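Local coordinates for core protein VP4 (PDB 2JHP) that caps viral messenger RNA inside the bluetongue virus core, combining several capping activities, methyl transfer among them, in one elongated chain, at residues A[128-133]-A[402-408]; A[192-198]-A[218-224]; A[507-513]-A[569-574]. All coordinates share one frame; numbering follows the deposited sequence.

Contact 1 of 3, residues A[128-133]-A[402-408]; sequences MAIEFH and SDEPRAD
The ring of His133 lies flat on the guanidinium of Arg406. The centres are 4.1 Å apart and the planes are inclined by 22°. Arg406 NH2 sits over one face of the imidazole, displaced toward its rim. The edge of the ring is held too: His133 NE2 donates to Glu131 OE1 at 3.0 Å, close to the ring plane, and approaches that oxygen from its anti side, well out of the carboxylate plane. With one face stacked and NE2 bonded, the rotation of the imidazole is well defined.

Arg406 is fixed in turn by Asp408, in a side-on salt bridge through NE and NH2, one nitrogen to each carboxylate oxygen. The NE bond to OD2 is 2.8 Å long and uses the syn lone pair. The bend of the arginine chain at chi3 (-70°) turns the guanidinium back toward this carboxylate. Tyr411 and Ser431 give Asp408 further hydrogen bonds.

Beneath these side chains the backbones run parallel. Pro405 O accepts from both Ile130 N (2.9 Å) and Glu131 N (3.0 Å). Ala407 N reaches Glu131 O at 2.7 Å, and His133 N closes the ladder on Ala407 O at 3.1 Å. On the sheet face opposite Glu131 and Arg406, the methyl of Ala407 makes a CH-pi contact over the Phe132 ring, 4.2 Å from its centroid. Ala125 of helix 114-128 touches both Phe132 and Ala407 on that side.

Tyr151 stacks on His133 from the neighbouring strand 149-152. Strands 131-132 and 406-408 are central in a mixed seven-stranded sheet of order 3-2-1-4-5-7-6, the Rossmann-like arrangement of class I methyltransferases. His133, next to Phe132 in the chain, belongs to an S-adenosyl-L-homocysteine pocket, as expected for that fold.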
loop_
_atom_site.group_PDB
_atom_site.type_symbol
_atom_site.label_atom_id
_atom_site.label_comp_id
_atom_site.label_asym_id
_atom_site.label_seq_id
_atom_site.Cartn_x
_atom_site.Cartn_y
_atom_site.Cartn_z
ATOM N N MET A 128 -12.489 -0.154 -7.288
ATOM C CA MET A 128 -12.449 -0.050 -8.742
ATOM C C MET A 128 -11.660 -1.142 -9.473
ATOM O O MET A 128 -11.684 -1.186 -10.700
ATOM C CB MET A 128 -11.948 1.333 -9.167
ATOM C CG MET A 128 -12.709 2.508 -8.574
ATOM S SD MET A 128 -14.394 2.639 -9.177
ATOM C CE MET A 128 -14.921 4.142 -8.373
ATOM N N ALA A 129 -10.975 -2.030 -8.756
ATOM C CA ALA A 129 -10.123 -3.013 -9.447
ATOM C C ALA A 129 -10.268 -4.461 -8.984
ATOM O O ALA A 129 -10.694 -4.731 -7.860
ATOM C CB ALA A 129 -8.642 -2.574 -9.421
ATOM N N ILE A 130 -9.929 -5.383 -9.881
ATOM C CA ILE A 130 -9.823 -6.798 -9.551
ATOM C C ILE A 130 -8.352 -7.149 -9.298
ATOM O O ILE A 130 -8.039 -7.764 -8.289
ATOM C CB ILE A 130 -10.487 -7.729 -10.640
ATOM C CG1 ILE A 130 -12.006 -7.849 -10.431
ATOM C CG2 ILE A 130 -9.902 -9.130 -10.621
ATOM C CD1 ILE A 130 -12.776 -6.616 -10.792
ATOM N N GLU A 131 -7.460 -6.737 -10.199
ATOM C CA GLU A 131 -6.041 -7.099 -10.125
ATOM C C GLU A 131 -5.185 -6.088 -9.338
ATOM O O GLU A 131 -5.330 -4.867 -9.520
ATOM C CB GLU A 131 -5.453 -7.250 -11.529
ATOM C CG GLU A 131 -6.084 -8.321 -12.396
ATOM C CD GLU A 131 -5.193 -8.736 -13.554
ATOM O OE1 GLU A 131 -4.177 -8.059 -13.805
ATOM O OE2 GLU A 131 -5.499 -9.746 -14.215
ATOM N N PHE A 132 -4.302 -6.606 -8.475
ATOM C CA PHE A 132 -3.343 -5.784 -7.723
ATOM C C PHE A 132 -1.919 -6.264 -7.936
ATOM O O PHE A 132 -1.602 -7.423 -7.677
ATOM C CB PHE A 132 -3.674 -5.762 -6.246
ATOM C CG PHE A 132 -4.897 -4.997 -5.941
ATOM C CD1 PHE A 132 -6.155 -5.521 -6.246
ATOM C CD2 PHE A 132 -4.812 -3.731 -5.366
ATOM C CE1 PHE A 132 -7.309 -4.798 -5.971
ATOM C CE2 PHE A 132 -5.960 -2.994 -5.090
ATOM C CZ PHE A 132 -7.211 -3.529 -5.395
ATOM N N HIS A 133 -1.066 -5.367 -8.426
ATOM C CA HIS A 133 0.329 -5.712 -8.679
ATOM C C HIS A 133 1.299 -5.065 -7.687
ATOM O O HIS A 133 0.958 -4.090 -7.016
ATOM C CB HIS A 133 0.686 -5.425 -10.134
ATOM C CG HIS A 133 -0.119 -6.233 -11.108
ATOM N ND1 HIS A 133 0.314 -7.441 -11.612
ATOM C CD2 HIS A 133 -1.349 -6.025 -11.636
ATOM C CE1 HIS A 133 -0.605 -7.935 -12.421
ATOM N NE2 HIS A 133 -1.624 -7.096 -12.454
ATOM N N SER A 402 -3.279 -8.116 -18.704
ATOM C CA SER A 402 -4.479 -8.441 -17.937
ATOM C C SER A 402 -5.780 -8.290 -18.705
ATOM O O SER A 402 -5.867 -7.528 -19.663
ATOM C CB SER A 402 -4.538 -7.617 -16.653
ATOM O OG SER A 402 -4.001 -6.326 -16.825
ATOM N N ASP A 403 -6.788 -9.033 -18.268
ATOM C CA ASP A 403 -8.125 -8.973 -18.848
ATOM C C ASP A 403 -9.064 -8.164 -17.961
ATOM O O ASP A 403 -10.108 -7.686 -18.416
ATOM C CB ASP A 403 -8.692 -10.387 -19.010
ATOM C CG ASP A 403 -8.095 -11.130 -20.196
ATOM O OD1 ASP A 403 -7.754 -10.471 -21.211
ATOM O OD2 ASP A 403 -7.991 -12.379 -20.118
ATOM N N GLU A 404 -8.674 -8.029 -16.694
ATOM C CA GLU A 404 -9.489 -7.396 -15.662
ATOM C C GLU A 404 -8.909 -6.026 -15.318
ATOM O O GLU A 404 -7.705 -5.809 -15.505
ATOM C CB GLU A 404 -9.513 -8.283 -14.414
ATOM C CG GLU A 404 -9.899 -9.741 -14.672
ATOM C CD GLU A 404 -11.396 -9.941 -14.855
ATOM O OE1 GLU A 404 -12.174 -9.051 -14.453
ATOM O OE2 GLU A 404 -11.797 -10.997 -15.396
ATOM N N PRO A 405 -9.757 -5.086 -14.844
ATOM C CA PRO A 405 -9.198 -3.810 -14.374
ATOM C C PRO A 405 -8.174 -4.004 -13.242
ATOM O O PRO A 405 -8.404 -4.794 -12.335
ATOM C CB PRO A 405 -10.427 -3.009 -13.911
ATOM C CG PRO A 405 -11.547 -3.961 -13.862
ATOM C CD PRO A 405 -11.230 -5.115 -14.751
ATOM N N ARG A 406 -7.062 -3.275 -13.323
ATOM C CA ARG A 406 -5.894 -3.480 -12.478
ATOM C C ARG A 406 -5.492 -2.231 -11.695
ATOM O O ARG A 406 -5.813 -1.126 -12.090
ATOM C CB ARG A 406 -4.719 -3.950 -13.333
ATOM C CG ARG A 406 -4.328 -2.972 -14.431
ATOM C CD ARG A 406 -3.124 -3.452 -15.254
ATOM N NE ARG A 406 -1.866 -3.437 -14.496
ATOM C CZ ARG A 406 -0.780 -4.124 -14.841
ATOM N NH1 ARG A 406 -0.779 -4.907 -15.921
ATOM N NH2 ARG A 406 0.315 -4.033 -14.105
ATOM N N ALA A 407 -4.783 -2.432 -10.588
ATOM C CA ALA A 407 -4.191 -1.358 -9.789
ATOM C C ALA A 407 -2.689 -1.593 -9.648
ATOM O O ALA A 407 -2.230 -2.737 -9.606
ATOM C CB ALA A 407 -4.839 -1.289 -8.409
ATOM N N ASP A 408 -1.923 -0.508 -9.559
ATOM C CA ASP A 408 -0.457 -0.608 -9.616
ATOM C C ASP A 408 0.242 0.322 -8.612
ATOM O O ASP A 408 0.963 1.257 -8.973
ATOM C CB ASP A 408 0.005 -0.387 -11.054
ATOM C CG ASP A 408 -0.432 -1.518 -11.976
ATOM O OD1 ASP A 408 0.322 -2.513 -12.082
ATOM O OD2 ASP A 408 -1.526 -1.409 -12.590
#

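Contact 2 of 3, residues A[192-198]-A[218-224]; sequences EVHYIGC and VLWHVYD. With SAH (S-adenosyl-L-homocysteine), chain C.
The imidazoles of His194 and His221 are inclined by only 17° but offset, with centroids 4.8 Å apart and little of one ring above the other. His221 CB sits over one face of the His194 ring. At the edge of that ring, near its plane, ND1 shares a 2.6 Å hydrogen bond with Tyr223 OH. The other nitrogen, NE2, donates to Glu192 OE1, so both polar atoms of the buried imidazole are engaged. His221 finds its own partner in His238, whose ring also stacks on Tyr223.

These groups line one face of two adjacent parallel strands in a Rossmann-like methyltransferase sheet. Helices 202-210 and 212-216 lie between the strands in sequence, making a beta-alpha-beta crossover. On the other face Val193 lies alongside Trp220, with CG1 3.7 Å from Trp220 CZ3, while Phe215 stacks on the indole. The parallel ladder begins with Val193 N to Leu219 O and ends with Gly197 N to Tyr223 O, the latter 2.8 Å long.

Beyond the strand ends the chains open onto S-adenosyl-L-homocysteine. Gly197, with positive phi, turns its carbonyl to the ligand: Gly197 O accepts from SAH N at 2.8 Å. Ile196 CG2 touches the adenine at C2. Asp224 CG is anti to the backbone N (chi1 -160°), which carries the carboxylate to the ribose. There Asp224 OD1 takes O2' of SAH at 2.7 Å, and Asp224 OD2 takes O3' at 3.1 Å.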
loop_
_atom_site.group_PDB
_atom_site.type_symbol
_atom_site.label_atom_id
_atom_site.label_comp_id
_atom_site.label_asym_id
_atom_site.label_seq_id
_atom_site.Cartn_x
_atom_site.Cartn_y
_atom_site.Cartn_z
ATOM N N GLU A 192 -13.099 -23.244 4.406
ATOM C CA GLU A 192 -13.338 -24.363 5.300
ATOM C C GLU A 192 -12.016 -25.003 5.685
ATOM O O GLU A 192 -11.220 -25.369 4.821
ATOM C CB GLU A 192 -14.259 -25.373 4.618
ATOM C CG GLU A 192 -14.679 -26.573 5.448
ATOM C CD GLU A 192 -15.500 -27.563 4.624
ATOM O OE1 GLU A 192 -15.085 -28.737 4.499
ATOM O OE2 GLU A 192 -16.553 -27.157 4.081
ATOM N N VAL A 193 -11.788 -25.120 6.990
ATOM C CA VAL A 193 -10.581 -25.731 7.523
ATOM C C VAL A 193 -10.899 -26.956 8.359
ATOM O O VAL A 193 -11.691 -26.898 9.297
ATOM C CB VAL A 193 -9.765 -24.745 8.404
ATOM C CG1 VAL A 193 -8.616 -25.480 9.119
ATOM C CG2 VAL A 193 -9.242 -23.590 7.569
ATOM N N HIS A 194 -10.252 -28.056 8.010
ATOM C CA HIS A 194 -10.262 -29.257 8.816
ATOM C C HIS A 194 -8.958 -29.311 9.620
ATOM O O HIS A 194 -7.865 -29.440 9.054
ATOM C CB HIS A 194 -10.429 -30.484 7.918
ATOM C CG HIS A 194 -11.747 -30.535 7.215
ATOM N ND1 HIS A 194 -12.761 -31.387 7.595
ATOM C CD2 HIS A 194 -12.228 -29.821 6.169
ATOM C CE1 HIS A 194 -13.808 -31.201 6.809
ATOM N NE2 HIS A 194 -13.509 -30.258 5.933
ATOM N N TYR A 195 -9.090 -29.183 10.938
ATOM C CA TYR A 195 -7.948 -29.039 11.842
ATOM C C TYR A 195 -7.853 -30.263 12.743
ATOM O O TYR A 195 -8.560 -30.371 13.745
ATOM C CB TYR A 195 -8.110 -27.756 12.677
ATOM C CG TYR A 195 -6.912 -27.291 13.494
ATOM C CD1 TYR A 195 -5.769 -28.072 13.639
ATOM C CD2 TYR A 195 -6.949 -26.064 14.154
ATOM C CE1 TYR A 195 -4.683 -27.630 14.397
ATOM C CE2 TYR A 195 -5.875 -25.615 14.923
ATOM C CZ TYR A 195 -4.747 -26.400 15.038
ATOM O OH TYR A 195 -3.679 -25.957 15.791
ATOM N N ILE A 196 -6.973 -31.181 12.357
ATOM C CA ILE A 196 -6.759 -32.438 13.066
ATOM C C ILE A 196 -5.656 -32.238 14.094
ATOM O O ILE A 196 -4.572 -31.749 13.761
ATOM C CB ILE A 196 -6.291 -33.602 12.114
ATOM C CG1 ILE A 196 -6.753 -33.418 10.647
ATOM C CG2 ILE A 196 -6.640 -34.958 12.718
ATOM C CD1 ILE A 196 -8.202 -33.710 10.368
ATOM N N GLY A 197 -5.925 -32.646 15.330
ATOM C CA GLY A 197 -4.980 -32.461 16.423
ATOM C C GLY A 197 -5.080 -31.052 16.969
ATOM O O GLY A 197 -4.066 -30.431 17.301
ATOM N N CYS A 198 -6.311 -30.553 17.068
ATOM C CA CYS A 198 -6.570 -29.170 17.478
ATOM C C CYS A 198 -6.231 -28.864 18.945
ATOM O O CYS A 198 -6.069 -27.697 19.320
ATOM C CB CYS A 198 -8.021 -28.776 17.161
ATOM S SG CYS A 198 -9.304 -29.793 17.961
ATOM N N VAL A 218 -14.472 -18.386 8.152
ATOM C CA VAL A 218 -14.019 -19.753 7.949
ATOM C C VAL A 218 -14.893 -20.753 8.695
ATOM O O VAL A 218 -15.311 -20.496 9.823
ATOM C CB VAL A 218 -12.531 -19.892 8.337
ATOM C CG1 VAL A 218 -12.146 -21.351 8.610
ATOM C CG2 VAL A 218 -11.657 -19.282 7.251
ATOM N N LEU A 219 -15.193 -21.875 8.050
ATOM C CA LEU A 219 -15.842 -22.983 8.737
ATOM C C LEU A 219 -14.792 -23.971 9.267
ATOM O O LEU A 219 -14.029 -24.565 8.503
ATOM C CB LEU A 219 -16.882 -23.676 7.850
ATOM C CG LEU A 219 -17.630 -24.844 8.506
ATOM C CD1 LEU A 219 -18.329 -24.403 9.794
ATOM C CD2 LEU A 219 -18.620 -25.510 7.538
ATOM N N TRP A 220 -14.772 -24.128 10.586
ATOM C CA TRP A 220 -13.733 -24.874 11.282
ATOM C C TRP A 220 -14.202 -26.255 11.732
ATOM O O TRP A 220 -14.974 -26.368 12.676
ATOM C CB TRP A 220 -13.304 -24.088 12.519
ATOM C CG TRP A 220 -12.717 -22.761 12.227
ATOM C CD1 TRP A 220 -13.367 -21.560 12.187
ATOM C CD2 TRP A 220 -11.346 -22.491 11.938
ATOM N NE1 TRP A 220 -12.479 -20.554 11.887
ATOM C CE2 TRP A 220 -11.230 -21.099 11.726
ATOM C CE3 TRP A 220 -10.206 -23.290 11.822
ATOM C CZ2 TRP A 220 -10.016 -20.488 11.412
ATOM C CZ3 TRP A 220 -8.986 -22.678 11.509
ATOM C CH2 TRP A 220 -8.909 -21.284 11.314
ATOM N N HIS A 221 -13.741 -27.300 11.056
ATOM C CA HIS A 221 -13.959 -28.665 11.526
ATOM C C HIS A 221 -12.740 -29.065 12.335
ATOM O O HIS A 221 -11.650 -29.210 11.790
ATOM C CB HIS A 221 -14.152 -29.623 10.355
ATOM C CG HIS A 221 -15.527 -29.595 9.766
ATOM N ND1 HIS A 221 -16.617 -30.156 10.396
ATOM C CD2 HIS A 221 -15.985 -29.095 8.593
ATOM C CE1 HIS A 221 -17.691 -29.992 9.642
ATOM N NE2 HIS A 221 -17.335 -29.351 8.543
ATOM N N VAL A 222 -12.916 -29.220 13.638
ATOM C CA VAL A 222 -11.780 -29.463 14.531
ATOM C C VAL A 222 -11.843 -30.861 15.150
ATOM O O VAL A 222 -12.873 -31.254 15.704
ATOM C CB VAL A 222 -11.631 -28.356 15.623
ATOM C CG1 VAL A 222 -11.432 -26.982 14.975
ATOM C CG2 VAL A 222 -12.820 -28.334 16.560
ATOM N N TYR A 223 -10.745 -31.605 15.042
ATOM C CA TYR A 223 -10.717 -33.018 15.421
ATOM C C TYR A 223 -9.712 -33.284 16.536
ATOM O O TYR A 223 -8.525 -32.975 16.394
ATOM C CB TYR A 223 -10.349 -33.899 14.226
ATOM C CG TYR A 223 -11.144 -33.693 12.953
ATOM C CD1 TYR A 223 -10.905 -32.594 12.123
ATOM C CD2 TYR A 223 -12.098 -34.629 12.548
ATOM C CE1 TYR A 223 -11.615 -32.419 10.936
ATOM C CE2 TYR A 223 -12.814 -34.466 11.360
ATOM C CZ TYR A 223 -12.564 -33.358 10.561
ATOM O OH TYR A 223 -13.262 -33.191 9.394
ATOM N N ASP A 224 -10.197 -33.859 17.637
ATOM C CA ASP A 224 -9.345 -34.293 18.756
ATOM C C ASP A 224 -10.180 -34.964 19.836
ATOM O O ASP A 224 -11.143 -34.383 20.327
ATOM C CB ASP A 224 -8.571 -33.114 19.367
ATOM C CG ASP A 224 -7.373 -33.556 20.166
ATOM O OD1 ASP A 224 -7.523 -34.356 21.108
ATOM O OD2 ASP A 224 -6.268 -33.090 19.851
HETATM N N SAH C . -2.958 -27.979 18.055
HETATM C CA SAH C . -2.773 -28.059 19.540
HETATM C CB SAH C . -1.457 -28.739 19.928
HETATM C CG SAH C . -1.355 -30.190 19.464
HETATM S SD SAH C . -1.415 -31.329 20.863
HETATM C C SAH C . -2.873 -26.671 20.165
HETATM O O SAH C . -2.624 -25.658 19.509
HETATM O OXT SAH C . -3.219 -26.536 21.338
HETATM C "C5'" SAH C . -1.569 -32.799 19.830
HETATM C "C4'" SAH C . -2.973 -33.359 19.962
HETATM O "O4'" SAH C . -3.218 -34.327 18.975
HETATM C "C3'" SAH C . -3.222 -34.051 21.291
HETATM O "O3'" SAH C . -4.039 -33.206 22.061
HETATM C "C2'" SAH C . -3.931 -35.350 20.941
HETATM O "O2'" SAH C . -5.154 -35.468 21.627
HETATM C "C1'" SAH C . -4.220 -35.188 19.464
HETATM N N9 SAH C . -4.220 -36.414 18.652
HETATM C C8 SAH C . -3.398 -37.507 18.742
HETATM N N7 SAH C . -3.744 -38.375 17.763
HETATM C C5 SAH C . -4.759 -37.847 17.047
HETATM C C6 SAH C . -5.485 -38.300 15.949
HETATM N N6 SAH C . -5.211 -39.482 15.407
HETATM N N1 SAH C . -6.498 -37.514 15.428
HETATM C C2 SAH C . -6.785 -36.289 15.988
HETATM N N3 SAH C . -6.056 -35.845 17.075
HETATM C C4 SAH C . -5.064 -36.611 17.595
#

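Contact 3 of 3, residues A[507-513]-A[569-574]; sequences IPDPPVP and FWWFKM
This is a mainly apolar contact between a proline-rich loop and one side of helix 568-576, in the part of the chain that follows strand 499-503. Trp570 is its main flat surface. Pro508 lies over one face of the indole, making a CH-pi contact in which CD is 3.7 Å from the centroid of the five-membered ring and 14° off its normal. Pro508 CG reaches on to Trp570 CZ2 at 3.5 Å. At the indole edge NE1 gives a weak hydrogen bond to Val512 O, 3.1 Å away and bent to 133°.

Ile507 spreads its branches over the helix. Its CD1 meets Phe569 CD2 at 3.5 Å, and its CG2 lies beside Trp570 and rests on Lys573 CD at 3.7 Å. The lysine is fully extended, so its methylene chain can pass across the ring of Pro511, with the two CG atoms 3.9 Å apart. Pro511 is the centre of an inverse gamma turn.

Helix 470-480 lies against the same indole: Phe476 and Trp479 touch both Pro508 and Trp570. Elsewhere on helix 568-576, Trp571 and Phe572 pack against helices 551-561 and 612-625.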
loop_
_atom_site.group_PDB
_atom_site.type_symbol
_atom_site.label_atom_id
_atom_site.label_comp_id
_atom_site.label_asym_id
_atom_site.label_seq_id
_atom_site.Cartn_x
_atom_site.Cartn_y
_atom_site.Cartn_z
ATOM N N ILE A 507 -12.121 13.349 -17.459
ATOM C CA ILE A 507 -12.032 14.789 -17.243
ATOM C C ILE A 507 -13.365 15.289 -16.698
ATOM O O ILE A 507 -14.412 14.928 -17.226
ATOM C CB ILE A 507 -11.702 15.528 -18.558
ATOM C CG1 ILE A 507 -10.362 15.049 -19.134
ATOM C CG2 ILE A 507 -11.682 17.026 -18.335
ATOM C CD1 ILE A 507 -10.116 15.443 -20.588
ATOM N N PRO A 508 -13.341 16.100 -15.624
ATOM C CA PRO A 508 -14.597 16.634 -15.087
ATOM C C PRO A 508 -15.349 17.502 -16.092
ATOM O O PRO A 508 -14.763 18.017 -17.044
ATOM C CB PRO A 508 -14.140 17.497 -13.913
ATOM C CG PRO A 508 -12.804 16.960 -13.542
ATOM C CD PRO A 508 -12.182 16.555 -14.837
ATOM N N ASP A 509 -16.647 17.655 -15.867
ATOM C CA ASP A 509 -17.504 18.295 -16.820
ATOM C C ASP A 509 -18.654 19.018 -16.121
ATOM O O ASP A 509 -19.576 18.375 -15.593
ATOM C CB ASP A 509 -18.051 17.238 -17.788
ATOM C CG ASP A 509 -19.204 17.752 -18.613
ATOM O OD1 ASP A 509 -20.307 17.179 -18.512
ATOM O OD2 ASP A 509 -19.010 18.748 -19.337
ATOM N N PRO A 510 -18.662 20.365 -16.171
ATOM C CA PRO A 510 -17.681 21.318 -16.707
ATOM C C PRO A 510 -16.273 21.157 -16.191
ATOM O O PRO A 510 -16.091 20.871 -15.010
ATOM C CB PRO A 510 -18.259 22.699 -16.314
ATOM C CG PRO A 510 -19.389 22.421 -15.385
ATOM C CD PRO A 510 -19.892 21.059 -15.738
ATOM N N PRO A 511 -15.277 21.315 -17.084
ATOM C CA PRO A 511 -13.855 21.233 -16.744
ATOM C C PRO A 511 -13.424 22.374 -15.819
ATOM O O PRO A 511 -12.708 23.287 -16.235
ATOM C CB PRO A 511 -13.159 21.326 -18.109
ATOM C CG PRO A 511 -14.150 21.963 -19.013
ATOM C CD PRO A 511 -15.493 21.568 -18.523
ATOM N N VAL A 512 -13.866 22.302 -14.567
ATOM C CA VAL A 512 -13.662 23.367 -13.586
ATOM C C VAL A 512 -12.214 23.352 -13.013
ATOM O O VAL A 512 -11.600 22.282 -12.926
ATOM C CB VAL A 512 -14.768 23.288 -12.479
ATOM C CG1 VAL A 512 -14.492 22.164 -11.499
ATOM C CG2 VAL A 512 -14.923 24.604 -11.745
ATOM N N PRO A 513 -11.659 24.535 -12.649
ATOM C CA PRO A 513 -10.285 24.612 -12.159
ATOM C C PRO A 513 -10.139 24.271 -10.673
ATOM O O PRO A 513 -9.620 25.087 -9.897
ATOM C CB PRO A 513 -9.930 26.082 -12.389
ATOM C CG PRO A 513 -11.217 26.796 -12.159
ATOM C CD PRO A 513 -12.284 25.871 -12.697
ATOM N N PHE A 569 -4.323 17.507 -20.008
ATOM C CA PHE A 569 -5.561 17.360 -20.777
ATOM C C PHE A 569 -6.703 18.146 -20.147
ATOM O O PHE A 569 -7.362 18.928 -20.808
ATOM C CB PHE A 569 -5.958 15.892 -20.893
ATOM C CG PHE A 569 -6.417 15.510 -22.256
ATOM C CD1 PHE A 569 -5.748 14.532 -22.985
ATOM C CD2 PHE A 569 -7.502 16.144 -22.826
ATOM C CE1 PHE A 569 -6.167 14.190 -24.264
ATOM C CE2 PHE A 569 -7.919 15.810 -24.079
ATOM C CZ PHE A 569 -7.259 14.828 -24.809
ATOM N N TRP A 570 -6.927 17.927 -18.856
ATOM C CA TRP A 570 -7.945 18.647 -18.097
ATOM C C TRP A 570 -7.635 20.153 -18.045
ATOM O O TRP A 570 -8.530 20.987 -18.214
ATOM C CB TRP A 570 -8.031 18.021 -16.703
ATOM C CG TRP A 570 -8.893 18.700 -15.713
ATOM C CD1 TRP A 570 -9.770 19.723 -15.937
ATOM C CD2 TRP A 570 -9.006 18.368 -14.326
ATOM N NE1 TRP A 570 -10.407 20.064 -14.765
ATOM C CE2 TRP A 570 -9.953 19.246 -13.761
ATOM C CE3 TRP A 570 -8.395 17.404 -13.502
ATOM C CZ2 TRP A 570 -10.299 19.202 -12.410
ATOM C CZ3 TRP A 570 -8.736 17.366 -12.156
ATOM C CH2 TRP A 570 -9.687 18.254 -11.628
ATOM N N TRP A 571 -6.363 20.481 -17.836
ATOM C CA TRP A 571 -5.908 21.873 -17.800
ATOM C C TRP A 571 -6.158 22.591 -19.136
ATOM O O TRP A 571 -6.774 23.649 -19.156
ATOM C CB TRP A 571 -4.436 21.951 -17.383
ATOM C CG TRP A 571 -4.040 23.274 -16.834
ATOM C CD1 TRP A 571 -4.245 23.730 -15.565
ATOM C CD2 TRP A 571 -3.352 24.316 -17.532
ATOM N NE1 TRP A 571 -3.730 24.995 -15.427
ATOM C CE2 TRP A 571 -3.182 25.382 -16.622
ATOM C CE3 TRP A 571 -2.873 24.461 -18.846
ATOM C CZ2 TRP A 571 -2.556 26.577 -16.983
ATOM C CZ3 TRP A 571 -2.245 25.644 -19.200
ATOM C CH2 TRP A 571 -2.096 26.686 -18.275
ATOM N N PHE A 572 -5.715 22.000 -20.246
ATOM C CA PHE A 572 -6.018 22.548 -21.570
ATOM C C PHE A 572 -7.522 22.675 -21.770
ATOM O O PHE A 572 -7.993 23.602 -22.446
ATOM C CB PHE A 572 -5.418 21.695 -22.696
ATOM C CG PHE A 572 -3.915 21.784 -22.811
ATOM C CD1 PHE A 572 -3.247 22.990 -22.618
ATOM C CD2 PHE A 572 -3.165 20.659 -23.145
ATOM C CE1 PHE A 572 -1.861 23.067 -22.735
ATOM C CE2 PHE A 572 -1.781 20.731 -23.267
ATOM C CZ PHE A 572 -1.130 21.938 -23.061
ATOM N N LYS A 573 -8.288 21.755 -21.190
ATOM C CA LYS A 573 -9.741 21.815 -21.341
ATOM C C LYS A 573 -10.320 22.961 -20.515
ATOM O O LYS A 573 -11.283 23.595 -20.928
ATOM C CB LYS A 573 -10.406 20.481 -20.994
ATOM C CG LYS A 573 -11.768 20.313 -21.651
ATOM C CD LYS A 573 -12.443 18.979 -21.338
ATOM C CE LYS A 573 -13.908 18.984 -21.795
ATOM N NZ LYS A 573 -14.653 17.796 -21.268
ATOM N N MET A 574 -9.710 23.245 -19.367
ATOM C CA MET A 574 -10.209 24.296 -18.482
ATOM C C MET A 574 -9.874 25.686 -19.024
ATOM O O MET A 574 -10.625 26.638 -18.810
ATOM C CB MET A 574 -9.733 24.087 -17.021
ATOM C CG MET A 574 -8.407 24.701 -16.631
ATOM S SD MET A 574 -8.495 26.464 -16.294
ATOM C CE MET A 574 -10.077 26.564 -15.496
#

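Contacts 1 and 2 belong to two separate sheets of the same strand order, and each borders its own S-adenosyl-L-homocysteine site. In contact 2 the ligand is gripped directly by both segments. In contact 1 the ligand touches His133, but the imidazole itself is about 6 Å away. The centres of these two contacts are about 34 Å apart, and contact 2 lies in sequence between the segments of contact 1. Contact 3 comes later in the chain and holds no residue of the ligand pockets. Its centre is about 26 Å from that of contact 1 but about 57 Å from that of contact 2, on the opposite side of the chain's centre. This spread fits an elongated enzyme with separate reaction sites.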